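Local coordinates for DUF3856 domain-containing protein (PDB 2HR2), which is of unknown function but has a TPR-like, alpha-alpha superhelical fold, which would be consistent with a role in binding other proteins, at residues E7-A11 and I40-P45; A53-F58 and H85-R89. All coordinates share one frame; numbering follows the deposited sequence.

Contact 1: E7-A11 and I40-P45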
loop_
_atom_site.group_PDB
_atom_site.type_symbol
_atom_site.label_atom_id
_atom_site.label_comp_id
_atom_site.label_asym_id
_atom_site.label_seq_id
_atom_site.Cartn_x
_atom_site.Cartn_y
_atom_site.Cartn_z
ATOM N N GLU A 7 22.868 -5.986 0.217
ATOM C CA GLU A 7 21.517 -6.218 0.708
ATOM C C GLU A 7 20.643 -4.968 0.608
ATOM O O GLU A 7 19.450 -5.070 0.328
ATOM C CB GLU A 7 21.604 -6.714 2.157
ATOM C CG GLU A 7 22.414 -8.033 2.313
ATOM C CD GLU A 7 23.119 -8.166 3.666
ATOM O OE1 GLU A 7 22.730 -7.476 4.630
ATOM O OE2 GLU A 7 24.084 -8.960 3.767
ATOM N N VAL A 8 21.228 -3.796 0.843
ATOM C CA VAL A 8 20.499 -2.529 0.727
ATOM C C VAL A 8 20.045 -2.322 -0.711
ATOM O O VAL A 8 18.878 -2.025 -0.958
ATOM C CB VAL A 8 21.368 -1.323 1.146
ATOM C CG1 VAL A 8 20.687 -0.003 0.795
ATOM C CG2 VAL A 8 21.685 -1.375 2.633
ATOM N N VAL A 9 20.970 -2.485 -1.651
ATOM C CA VAL A 9 20.657 -2.319 -3.069
ATOM C C VAL A 9 19.725 -3.433 -3.545
ATOM O O VAL A 9 18.799 -3.176 -4.307
ATOM C CB VAL A 9 21.930 -2.258 -3.938
ATOM C CG1 VAL A 9 21.579 -2.215 -5.419
ATOM C CG2 VAL A 9 22.759 -1.042 -3.568
ATOM N N GLY A 10 19.958 -4.661 -3.088
ATOM C CA GLY A 10 19.108 -5.791 -3.454
ATOM C C GLY A 10 17.650 -5.559 -3.094
ATOM O O GLY A 10 16.755 -5.830 -3.898
ATOM N N ALA A 11 17.421 -5.045 -1.887
ATOM C CA ALA A 11 16.074 -4.758 -1.397
ATOM C C ALA A 11 15.435 -3.609 -2.166
ATOM O O ALA A 11 14.269 -3.692 -2.538
ATOM C CB ALA A 11 16.108 -4.447 0.095
ATOM N N ILE A 40 15.023 -9.717 2.145
ATOM C CA ILE A 40 16.388 -9.220 1.988
ATOM C C ILE A 40 16.715 -8.150 3.026
ATOM O O ILE A 40 17.791 -8.170 3.617
ATOM C CB ILE A 40 16.622 -8.638 0.568
ATOM C CG1 ILE A 40 16.548 -9.746 -0.483
ATOM C CG2 ILE A 40 17.992 -7.958 0.477
ATOM C CD1 ILE A 40 16.496 -9.252 -1.913
ATOM N N SER A 41 15.794 -7.216 3.237
ATOM C CA SER A 41 16.021 -6.132 4.194
ATOM C C SER A 41 16.245 -6.647 5.614
ATOM O O SER A 41 17.012 -6.055 6.372
ATOM C CB SER A 41 14.869 -5.125 4.202
ATOM O OG SER A 41 13.731 -5.652 4.861
ATOM N N HIS A 42 15.588 -7.750 5.967
ATOM C CA HIS A 42 15.742 -8.332 7.304
ATOM C C HIS A 42 16.956 -9.258 7.478
ATOM O O HIS A 42 17.120 -9.842 8.543
ATOM C CB HIS A 42 14.446 -9.015 7.750
ATOM C CG HIS A 42 13.311 -8.057 7.929
ATOM N ND1 HIS A 42 12.185 -8.074 7.135
ATOM C CD2 HIS A 42 13.154 -7.017 8.781
ATOM C CE1 HIS A 42 11.369 -7.104 7.509
ATOM N NE2 HIS A 42 11.936 -6.445 8.503
ATOM N N THR A 43 17.799 -9.388 6.451
ATOM C CA THR A 43 19.032 -10.177 6.558
ATOM C C THR A 43 20.223 -9.281 6.896
ATOM O O THR A 43 21.350 -9.767 7.019
ATOM C CB THR A 43 19.393 -10.925 5.243
ATOM O OG1 THR A 43 19.775 -9.984 4.229
ATOM C CG2 THR A 43 18.237 -11.784 4.751
HETATM N N MSE A 44 19.983 -7.978 7.027
HETATM C CA MSE A 44 21.039 -7.032 7.361
HETATM C C MSE A 44 21.377 -7.116 8.836
HETATM O O MSE A 44 20.511 -7.452 9.644
HETATM C CB MSE A 44 20.583 -5.595 7.081
HETATM C CG MSE A 44 20.667 -5.149 5.646
HETATM SE SE MSE A 44 19.965 -3.329 5.435
HETATM C CE MSE A 44 18.386 -3.648 4.501
ATOM N N PRO A 45 22.631 -6.792 9.198
ATOM C CA PRO A 45 22.952 -6.763 10.622
ATOM C C PRO A 45 22.248 -5.552 11.244
ATOM O O PRO A 45 21.978 -4.580 10.531
ATOM C CB PRO A 45 24.474 -6.588 10.639
ATOM C CG PRO A 45 24.802 -5.933 9.337
ATOM C CD PRO A 45 23.786 -6.426 8.352
#

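Contact 2: A53-F58 and H85-R89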
loop_
_atom_site.group_PDB
_atom_site.type_symbol
_atom_site.label_atom_id
_atom_site.label_comp_id
_atom_site.label_asym_id
_atom_site.label_seq_id
_atom_site.Cartn_x
_atom_site.Cartn_y
_atom_site.Cartn_z
ATOM N N ALA A 53 11.511 0.406 9.468
ATOM C CA ALA A 53 10.101 0.708 9.691
ATOM C C ALA A 53 9.445 1.279 8.433
ATOM O O ALA A 53 8.389 0.807 7.999
ATOM C CB ALA A 53 9.951 1.669 10.854
ATOM N N GLY A 54 10.089 2.289 7.852
ATOM C CA GLY A 54 9.601 2.926 6.634
ATOM C C GLY A 54 9.647 2.011 5.427
ATOM O O GLY A 54 8.694 1.950 4.662
ATOM N N PHE A 55 10.753 1.293 5.263
ATOM C CA PHE A 55 10.903 0.387 4.138
ATOM C C PHE A 55 9.863 -0.731 4.176
ATOM O O PHE A 55 9.267 -1.052 3.148
ATOM C CB PHE A 55 12.310 -0.196 4.099
ATOM C CG PHE A 55 12.586 -1.013 2.876
ATOM C CD1 PHE A 55 12.901 -0.395 1.678
ATOM C CD2 PHE A 55 12.529 -2.396 2.919
ATOM C CE1 PHE A 55 13.155 -1.137 0.546
ATOM C CE2 PHE A 55 12.785 -3.151 1.787
ATOM C CZ PHE A 55 13.097 -2.520 0.600
ATOM N N ASP A 56 9.650 -1.323 5.348
ATOM C CA ASP A 56 8.637 -2.374 5.496
ATOM C C ASP A 56 7.228 -1.830 5.206
ATOM O O ASP A 56 6.394 -2.531 4.618
ATOM C CB ASP A 56 8.703 -3.027 6.888
ATOM C CG ASP A 56 9.950 -3.899 7.080
ATOM O OD1 ASP A 56 10.516 -4.391 6.083
ATOM O OD2 ASP A 56 10.359 -4.107 8.241
ATOM N N ALA A 57 6.972 -0.582 5.597
ATOM C CA ALA A 57 5.683 0.050 5.325
ATOM C C ALA A 57 5.435 0.184 3.825
ATOM O O ALA A 57 4.333 -0.076 3.346
ATOM C CB ALA A 57 5.615 1.416 5.986
ATOM N N PHE A 58 6.467 0.583 3.093
ATOM C CA PHE A 58 6.381 0.755 1.648
ATOM C C PHE A 58 6.115 -0.597 0.988
ATOM O O PHE A 58 5.289 -0.695 0.083
ATOM C CB PHE A 58 7.682 1.360 1.117
ATOM C CG PHE A 58 7.868 2.833 1.425
ATOM C CD1 PHE A 58 7.303 3.442 2.549
ATOM C CD2 PHE A 58 8.702 3.596 0.616
ATOM C CE1 PHE A 58 7.520 4.784 2.818
ATOM C CE2 PHE A 58 8.924 4.939 0.881
ATOM C CZ PHE A 58 8.332 5.534 1.986
ATOM N N HIS A 85 -0.253 0.897 10.270
ATOM C CA HIS A 85 0.259 0.973 11.642
ATOM C C HIS A 85 1.435 1.953 11.686
ATOM O O HIS A 85 1.601 2.685 12.655
ATOM C CB HIS A 85 0.686 -0.412 12.150
ATOM C CG HIS A 85 1.153 -0.426 13.576
ATOM N ND1 HIS A 85 0.282 -0.438 14.646
ATOM C CD2 HIS A 85 2.398 -0.453 14.107
ATOM C CE1 HIS A 85 0.970 -0.457 15.774
ATOM N NE2 HIS A 85 2.256 -0.469 15.475
ATOM N N TYR A 86 2.235 1.964 10.620
ATOM C CA TYR A 86 3.362 2.888 10.496
ATOM C C TYR A 86 2.913 4.294 10.090
ATOM O O TYR A 86 3.308 5.276 10.716
ATOM C CB TYR A 86 4.382 2.360 9.477
ATOM C CG TYR A 86 5.532 3.310 9.211
ATOM C CD1 TYR A 86 6.613 3.388 10.085
ATOM C CD2 TYR A 86 5.543 4.126 8.081
ATOM C CE1 TYR A 86 7.669 4.257 9.846
ATOM C CE2 TYR A 86 6.596 4.999 7.833
ATOM C CZ TYR A 86 7.655 5.057 8.721
ATOM O OH TYR A 86 8.706 5.911 8.487
ATOM N N PHE A 87 2.099 4.388 9.039
ATOM C CA PHE A 87 1.661 5.695 8.535
ATOM C C PHE A 87 0.839 6.515 9.534
ATOM O O PHE A 87 0.950 7.740 9.559
ATOM C CB PHE A 87 0.896 5.569 7.211
ATOM C CG PHE A 87 1.740 5.101 6.056
ATOM C CD1 PHE A 87 2.849 5.827 5.648
ATOM C CD2 PHE A 87 1.391 3.968 5.339
ATOM C CE1 PHE A 87 3.615 5.406 4.574
ATOM C CE2 PHE A 87 2.152 3.543 4.260
ATOM C CZ PHE A 87 3.264 4.265 3.877
ATOM N N ASN A 88 0.020 5.859 10.349
ATOM C CA ASN A 88 -0.763 6.584 11.345
ATOM C C ASN A 88 0.132 7.168 12.441
ATOM O O ASN A 88 -0.198 8.203 13.019
ATOM C CB ASN A 88 -1.863 5.698 11.938
ATOM C CG ASN A 88 -2.943 5.335 10.919
ATOM O OD1 ASN A 88 -3.032 5.919 9.831
ATOM N ND2 ASN A 88 -3.774 4.368 11.276
ATOM N N ARG A 89 1.272 6.528 12.702
ATOM C CA ARG A 89 2.216 6.999 13.715
ATOM C C ARG A 89 3.232 8.006 13.165
ATOM O O ARG A 89 3.315 9.127 13.666
ATOM C CB ARG A 89 2.961 5.815 14.347
#

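Contact 1: E7-A11 and I40-P45
Ile40 points its CG2 branch at the backbone of the first helix and meets it where helix 4-24 and helix 27-41 come close, Ala11 and Ile40 having CA atoms 5.6 Å apart. With chi1 at -67°, CG2 lies opposite the Ile40 backbone N and is directed at the 7-11 turn, where it sits 3.2 Å from Glu7 O and 4.0 Å from Ala11 CB. The other branch runs along the same turn, CD1 lying 4.0 Å from Gly10 O; Gly10 faces the isoleucine with bare backbone. This is the close-packed part. Met44, present as selenomethionine, continues the apolar layer. Its chain runs past that of Glu7 in the opposite direction and stays extended through CG (chi2 177°), which carries SE to 3.8 Å from Val8 CG2, the two side chains meeting nearly at right angles.

Glu7 marks the boundary, its stem packed on Met44, its OE1 beside Met44 CA and CG, and its CG 3.8 Å from Thr43 OG1. An alanine in its place would probably leave this flank of Met44 uncovered and the selenomethionine chain freer to shift. The loose, solvent side belongs to Thr43 and Pro45, both exposed and little covered, and no hydrogen bond joins the segments. Thr43 instead turns back on its own helix: OG1 donates to Ile40 O over 2.8 Å, in the carbonyl plane and on a lone pair, while Thr43 N uses the same oxygen. Both bonds tie Thr43 to the last turn of helix 27-41, which the chain leaves through a type I turn from Ser41 to Met44.

Together the segments close the open end of an antiparallel helical hairpin. Helix 52-69 packs against the hairpin, setting Phe55 on Ala11 and Ser41, while Phe50 of the following loop covers Met44.

Contact 2: A53-F58 and H85-R89
Tyr86 has its ring carbon CG trans to the backbone N (chi1 176°), which sends the ring out across the gap to lie against the 53-57 turn, whereas Phe87, its CG instead anti to the carbonyl carbon, brings its ring to Ala57 from a different direction. The tyrosine has the largest share of the contact. Gly54 CA sits over one face of its ring in a CH-pi contact, 4.0 Å from the centroid and 28° off the normal. Ala53 lies further along: its carbonyl carbon is over the same ring, and its CB reaches Tyr86 CE1 at 3.6 Å.

The axes of the two short helical segments pass 9.9 Å apart at -124°, a steeply oblique crossing, nearer antiparallel than parallel, between consecutive helices of the alpha-alpha superhelix. Small residues of helix 52-69 face the tyrosine, and Gly54 has no side chain where a CB would probably crowd Tyr86 OH.

Ala57 CB points into the angle between the two rings, touching Tyr86 CD2 and standing over a face of Phe87, 4.3 Å from CZ. Beyond it the rings of Phe58 and Phe87 meet obliquely, their CE1 atoms 4.3 Å apart. Helix 97-114 adds a further layer: Trp101 lays its ring nearly parallel to that of Phe87, Leu100 touches Phe58, and Glu97 touches both Tyr86 and Phe87.

From the N terminus, the chain runs up helix 4-24, turns, and comes back along helix 27-41; contact 1 closes this first excursion of 28 intervening residues, almost all helical. A loop then leads into helix 52-69, which with helix 73-90 makes a second excursion, closed by contact 2 across 26 residues. The two closures are in series, neither nesting nor crossing, with centres about 17 Å apart. Helix 52-69 bridges them: while one flank serves contact 2, Asp56 reaches back to contact 1, its OD2 lying 2.8 Å from His42 NE2, at most a weak hydrogen bond. Successive hairpins are thereby stacked side by side.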